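PDB 4M59: chloroplast pentatricopeptide repeat protein 10 from Zea mays, which binds specific single-stranded RNA elements between chloroplast genes and acts as a barrier to exonucleases, thereby stabilising chloroplast mRNA. Local coordinates for residues Thr284-Met289 / Tyr320-Gly325; Asn356-Val361 / Glu368-Arg373. The protein carries 4 engineered substitutions. All blocks are in the same frame, centred on the assembly; numbering follows the deposited sequence.

Contact 1: residues Thr284-Met289 / Tyr320-Gly325; sequences TYNTVM and YNLVLG
The backbones keep apart where helix 282-295 meets helix 317-328, with Asn286 CA and Leu322 CA 8.2 Å from each other, so side chains span the gap between two helices that run in the same direction. This is the repeat-to-repeat junction of a pentatricopeptide superhelix: 284-289 belongs to predicted repeat 7 and 320-325 to predicted repeat 8. Leu322 supplies the larger part of what 320-325 contributes. With CG anti to the backbone N (chi1 -178°), its fork extends to Asn286 and slants across that side chain. Leu322 CD1 lies 3.9 Å from Asn286 CG. One helical turn further along helix 282-295, Met289 SD rests on the methyl CG2 of Val323 at 4.2 Å, a loose apolar touch. Helix 298-310 packs against Met289 through Ala301 and Leu304, and helix 333-346 meets Val323 through Met339. The Asn286 amide has its polar bond in the second subunit: ND2 donates to Gln593 O of that subunit, whose Thr594 packs on both Asn286 and Leu322, while Asn286 OD1 makes van der Waals contact with both methyls of Leu322, 3.5 Å from CD1 and 3.5 Å from CD2.

Contact 2: residues Asn356-Val361 / Glu368-Arg373; sequences NTMLAV and EDYVTR. With PO4 (phosphate ion), chain E.
Tyr370 reaches across to Met358 and Val361, and its course explains most of the contact. Its CB already points to 356-361, and CG, anti to the backbone N (chi1 164°), sends the ring outward from helix 367-380. Along the ring, Tyr370 CE2 comes within 3.9 Å of Val361 CG1, which approaches obliquely, while CE1 and CZ border the methyl CE of Met358. At the tip, OH donates a hydrogen bond to the carbonyl Met358 O, which lies at the ring edge and in its plane. The modelled length of 2.5 Å between Tyr370 OH and Met358 O is very short, and Met358 CE is modelled too close to the hydroxyl, so the exact places of both the hydroxyl and the methyl are doubtful. Helices 352-359 and 367-380 here form the antiparallel helical hairpin of a pentatricopeptide repeat, predicted repeat 9. Phe333 of helix 333-346 stacks on the Tyr370 ring. Beside this, Leu359 CD2 touches Val371 CG1 at 4.1 Å, their side chains crossing at about a right angle. On the side of helix 367-380 turned from helix 352-359, Arg373 NH2 forms a salt bridge with Asp369 OD1 at 2.6 Å and a weak, bent hydrogen bond (122°) to O1 of a phosphate ion, probably from the crystallisation liquor, which Arg121 NE of the second subunit also holds.

Overall arrangement
Both contacts are buried, but they join different pairs of helices: contact 1 links helices of successive predicted repeats, whereas contact 2 closes the hairpin within one. Helix 333-346 lies between them in sequence and borders both, through Met339 on Val323 and through Phe333 and Met336 on Tyr370. The two contacts also touch directly, the methyl of Thr357 packing on Leu324 and the backbone of helix 317-328. Their chemistry differs: contact 1 is sparse and has an amide turned to the second subunit, while contact 2 buries more surface, adds a tyrosine-to-carbonyl bond of uncertain exact length, and carries its charged groups on the far side of helix 367-380, near the second subunit.

Contact 1: residues Thr284-Met289 / Tyr320-Gly325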
loop_
_atom_site.group_PDB
_atom_site.type_symbol
_atom_site.label_atom_id
_atom_site.label_comp_id
_atom_site.label_asym_id
_atom_site.label_seq_id
_atom_site.Cartn_x
_atom_site.Cartn_y
_atom_site.Cartn_z
ATOM N N THR A 284 -8.047 15.807 21.254
ATOM C CA THR A 284 -6.861 15.247 21.823
ATOM C C THR A 284 -6.982 13.784 21.740
ATOM O O THR A 284 -6.158 13.089 21.189
ATOM C CB THR A 284 -6.790 15.597 23.247
ATOM O OG1 THR A 284 -7.084 16.983 23.392
ATOM C CG2 THR A 284 -5.433 15.306 23.763
ATOM N N TYR A 285 -8.067 13.286 22.322
ATOM C CA TYR A 285 -8.358 11.862 22.350
ATOM C C TYR A 285 -8.283 11.248 20.961
ATOM O O TYR A 285 -7.830 10.115 20.805
ATOM C CB TYR A 285 -9.740 11.610 22.955
ATOM C CG TYR A 285 -9.756 11.608 24.465
ATOM C CD1 TYR A 285 -8.762 10.963 25.188
ATOM C CD2 TYR A 285 -10.765 12.249 25.169
ATOM C CE1 TYR A 285 -8.771 10.957 26.568
ATOM C CE2 TYR A 285 -10.782 12.250 26.550
ATOM C CZ TYR A 285 -9.783 11.600 27.244
ATOM O OH TYR A 285 -9.794 11.597 28.617
ATOM N N ASN A 286 -8.726 11.989 19.950
ATOM C CA ASN A 286 -8.723 11.453 18.609
ATOM C C ASN A 286 -7.330 11.437 18.061
ATOM O O ASN A 286 -6.975 10.595 17.258
ATOM C CB ASN A 286 -9.618 12.274 17.709
ATOM C CG ASN A 286 -11.054 11.884 17.822
ATOM O OD1 ASN A 286 -11.405 10.719 17.673
ATOM N ND2 ASN A 286 -11.900 12.850 18.100
ATOM N N THR A 287 -6.530 12.381 18.512
ATOM C CA THR A 287 -5.188 12.491 18.011
ATOM C C THR A 287 -4.369 11.305 18.466
ATOM O O THR A 287 -3.611 10.746 17.692
ATOM C CB THR A 287 -4.557 13.810 18.434
ATOM O OG1 THR A 287 -5.204 14.877 17.740
ATOM C CG2 THR A 287 -3.110 13.828 18.079
ATOM N N VAL A 288 -4.550 10.893 19.705
ATOM C CA VAL A 288 -3.822 9.748 20.218
ATOM C C VAL A 288 -4.417 8.430 19.736
ATOM O O VAL A 288 -3.699 7.477 19.476
ATOM C CB VAL A 288 -3.734 9.786 21.744
ATOM C CG1 VAL A 288 -4.973 10.400 22.309
ATOM C CG2 VAL A 288 -3.522 8.414 22.316
ATOM N N MET A 289 -5.730 8.386 19.593
ATOM C CA MET A 289 -6.369 7.192 19.073
ATOM C C MET A 289 -5.878 6.906 17.669
ATOM O O MET A 289 -5.494 5.787 17.347
ATOM C CB MET A 289 -7.887 7.338 19.090
ATOM C CG MET A 289 -8.579 6.344 20.001
ATOM S SD MET A 289 -10.367 6.418 19.985
ATOM C CE MET A 289 -10.627 8.072 20.555
ATOM N N TYR A 320 -16.869 8.600 16.084
ATOM C CA TYR A 320 -17.238 7.218 15.866
ATOM C C TYR A 320 -16.815 6.717 14.500
ATOM O O TYR A 320 -16.274 5.634 14.397
ATOM C CB TYR A 320 -18.738 7.037 16.059
ATOM C CG TYR A 320 -19.163 6.647 17.454
ATOM C CD1 TYR A 320 -18.894 5.392 17.949
ATOM C CD2 TYR A 320 -19.867 7.511 18.260
ATOM C CE1 TYR A 320 -19.288 5.023 19.205
ATOM C CE2 TYR A 320 -20.259 7.149 19.514
ATOM C CZ TYR A 320 -19.965 5.905 19.979
ATOM O OH TYR A 320 -20.354 5.525 21.231
ATOM N N ASN A 321 -17.063 7.494 13.451
ATOM C CA ASN A 321 -16.662 7.093 12.110
ATOM C C ASN A 321 -15.180 6.862 12.045
ATOM O O ASN A 321 -14.705 5.991 11.341
ATOM C CB ASN A 321 -16.989 8.169 11.090
ATOM C CG ASN A 321 -18.421 8.536 11.078
ATOM O OD1 ASN A 321 -18.788 9.620 10.669
ATOM N ND2 ASN A 321 -19.256 7.621 11.522
ATOM N N LEU A 322 -14.459 7.686 12.777
ATOM C CA LEU A 322 -13.029 7.597 12.851
ATOM C C LEU A 322 -12.662 6.228 13.360
ATOM O O LEU A 322 -11.809 5.560 12.803
ATOM C CB LEU A 322 -12.533 8.681 13.799
ATOM C CG LEU A 322 -11.060 8.908 14.071
ATOM C CD1 LEU A 322 -10.858 10.373 14.193
ATOM C CD2 LEU A 322 -10.616 8.245 15.351
ATOM N N VAL A 323 -13.338 5.804 14.416
ATOM C CA VAL A 323 -13.057 4.530 15.045
ATOM C C VAL A 323 -13.478 3.378 14.157
ATOM O O VAL A 323 -12.797 2.373 14.058
ATOM C CB VAL A 323 -13.789 4.411 16.371
ATOM C CG1 VAL A 323 -13.408 3.142 17.062
ATOM C CG2 VAL A 323 -13.456 5.576 17.242
ATOM N N LEU A 324 -14.613 3.541 13.501
ATOM C CA LEU A 324 -15.125 2.528 12.603
ATOM C C LEU A 324 -14.176 2.299 11.453
ATOM O O LEU A 324 -13.923 1.167 11.066
ATOM C CB LEU A 324 -16.501 2.933 12.087
ATOM C CG LEU A 324 -17.593 2.933 13.146
ATOM C CD1 LEU A 324 -18.833 3.575 12.644
ATOM C CD2 LEU A 324 -17.887 1.535 13.569
ATOM N N GLY A 325 -13.642 3.381 10.912
ATOM C CA GLY A 325 -12.729 3.296 9.803
ATOM C C GLY A 325 -11.539 2.448 10.134
ATOM O O GLY A 325 -11.108 1.636 9.337
#

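Contact 2: residues Asn356-Val361 / Glu368-Arg373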
loop_
_atom_site.group_PDB
_atom_site.type_symbol
_atom_site.label_atom_id
_atom_site.label_comp_id
_atom_site.label_asym_id
_atom_site.label_seq_id
_atom_site.Cartn_x
_atom_site.Cartn_y
_atom_site.Cartn_z
ATOM N N ASN A 356 -21.062 4.623 4.774
ATOM C CA ASN A 356 -20.070 4.403 3.731
ATOM C C ASN A 356 -18.800 3.815 4.319
ATOM O O ASN A 356 -18.127 2.998 3.692
ATOM C CB ASN A 356 -19.756 5.711 3.004
ATOM C CG ASN A 356 -19.486 5.507 1.526
ATOM O OD1 ASN A 356 -18.531 4.829 1.146
ATOM N ND2 ASN A 356 -20.328 6.094 0.686
ATOM N N THR A 357 -18.477 4.241 5.535
ATOM C CA THR A 357 -17.339 3.725 6.238
ATOM C C THR A 357 -17.620 2.268 6.509
ATOM O O THR A 357 -16.758 1.425 6.340
ATOM C CB THR A 357 -17.128 4.494 7.535
ATOM O OG1 THR A 357 -16.941 5.876 7.238
ATOM C CG2 THR A 357 -15.924 4.012 8.245
ATOM N N MET A 358 -18.848 1.971 6.919
ATOM C CA MET A 358 -19.222 0.604 7.260
ATOM C C MET A 358 -19.200 -0.343 6.063
ATOM O O MET A 358 -19.042 -1.548 6.230
ATOM C CB MET A 358 -20.593 0.576 7.937
ATOM C CG MET A 358 -20.668 1.412 9.203
ATOM S SD MET A 358 -21.000 0.435 10.680
ATOM C CE MET A 358 -19.943 -0.980 10.409
ATOM N N LEU A 359 -19.357 0.194 4.855
ATOM C CA LEU A 359 -19.392 -0.647 3.673
ATOM C C LEU A 359 -18.086 -0.616 2.906
ATOM O O LEU A 359 -17.938 -1.278 1.887
ATOM C CB LEU A 359 -20.516 -0.214 2.752
ATOM C CG LEU A 359 -21.885 -0.114 3.383
ATOM C CD1 LEU A 359 -22.810 0.460 2.380
ATOM C CD2 LEU A 359 -22.334 -1.468 3.791
ATOM N N ALA A 360 -17.140 0.161 3.397
ATOM C CA ALA A 360 -15.849 0.264 2.760
ATOM C C ALA A 360 -14.932 -0.768 3.354
ATOM O O ALA A 360 -13.719 -0.642 3.293
ATOM C CB ALA A 360 -15.286 1.619 2.976
ATOM N N VAL A 361 -15.529 -1.779 3.976
ATOM C CA VAL A 361 -14.783 -2.775 4.733
ATOM C C VAL A 361 -13.915 -3.657 3.845
ATOM O O VAL A 361 -14.154 -3.785 2.646
ATOM C CB VAL A 361 -15.717 -3.656 5.581
ATOM C CG1 VAL A 361 -16.438 -4.670 4.709
ATOM C CG2 VAL A 361 -14.936 -4.346 6.690
ATOM N N GLU A 368 -20.679 -10.937 3.605
ATOM C CA GLU A 368 -21.992 -10.807 2.986
ATOM C C GLU A 368 -23.093 -10.572 4.013
ATOM O O GLU A 368 -24.007 -9.782 3.781
ATOM C CB GLU A 368 -22.313 -12.043 2.150
ATOM C CG GLU A 368 -23.760 -12.114 1.691
ATOM C CD GLU A 368 -24.075 -13.402 0.956
ATOM O OE1 GLU A 368 -25.258 -13.623 0.630
ATOM O OE2 GLU A 368 -23.142 -14.190 0.704
ATOM N N ASP A 369 -23.009 -11.261 5.144
ATOM C CA ASP A 369 -24.014 -11.139 6.171
ATOM C C ASP A 369 -23.857 -9.830 6.879
ATOM O O ASP A 369 -24.819 -9.246 7.343
ATOM C CB ASP A 369 -23.873 -12.274 7.163
ATOM C CG ASP A 369 -25.011 -12.345 8.108
ATOM O OD1 ASP A 369 -26.146 -12.140 7.670
ATOM O OD2 ASP A 369 -24.774 -12.596 9.296
ATOM N N TYR A 370 -22.625 -9.366 6.956
ATOM C CA TYR A 370 -22.331 -8.096 7.570
ATOM C C TYR A 370 -23.012 -7.000 6.802
ATOM O O TYR A 370 -23.765 -6.229 7.355
ATOM C CB TYR A 370 -20.830 -7.888 7.597
ATOM C CG TYR A 370 -20.362 -6.482 7.853
ATOM C CD1 TYR A 370 -20.276 -5.972 9.124
ATOM C CD2 TYR A 370 -19.962 -5.686 6.815
ATOM C CE1 TYR A 370 -19.830 -4.706 9.337
ATOM C CE2 TYR A 370 -19.521 -4.428 7.029
ATOM C CZ TYR A 370 -19.454 -3.943 8.280
ATOM O OH TYR A 370 -19.007 -2.675 8.450
ATOM N N VAL A 371 -22.758 -6.957 5.506
ATOM C CA VAL A 371 -23.349 -5.962 4.642
ATOM C C VAL A 371 -24.855 -5.999 4.706
ATOM O O VAL A 371 -25.511 -4.977 4.665
ATOM C CB VAL A 371 -22.914 -6.189 3.208
ATOM C CG1 VAL A 371 -23.462 -5.114 2.316
ATOM C CG2 VAL A 371 -21.423 -6.201 3.128
ATOM N N THR A 372 -25.403 -7.191 4.815
ATOM C CA THR A 372 -26.829 -7.327 4.947
ATOM C C THR A 372 -27.250 -6.744 6.266
ATOM O O THR A 372 -28.292 -6.126 6.371
ATOM C CB THR A 372 -27.237 -8.781 4.876
ATOM O OG1 THR A 372 -26.733 -9.356 3.672
ATOM C CG2 THR A 372 -28.720 -8.894 4.863
ATOM N N ARG A 373 -26.420 -6.923 7.280
ATOM C CA ARG A 373 -26.753 -6.450 8.609
ATOM C C ARG A 373 -26.630 -4.950 8.712
ATOM O O ARG A 373 -27.248 -4.337 9.561
ATOM C CB ARG A 373 -25.876 -7.129 9.649
ATOM C CG ARG A 373 -26.581 -7.399 10.940
ATOM C CD ARG A 373 -27.832 -8.212 10.702
ATOM N NE ARG A 373 -27.579 -9.613 10.388
ATOM C CZ ARG A 373 -28.330 -10.340 9.569
ATOM N NH1 ARG A 373 -29.369 -9.802 8.955
ATOM N NH2 ARG A 373 -28.034 -11.602 9.346
HETATM P P PO4 E . -29.003 -15.849 8.463
HETATM O O1 PO4 E . -28.957 -14.460 9.051
HETATM O O2 PO4 E . -27.657 -16.513 8.634
HETATM O O3 PO4 E . -30.059 -16.662 9.174
HETATM O O4 PO4 E . -29.339 -15.764 6.994
#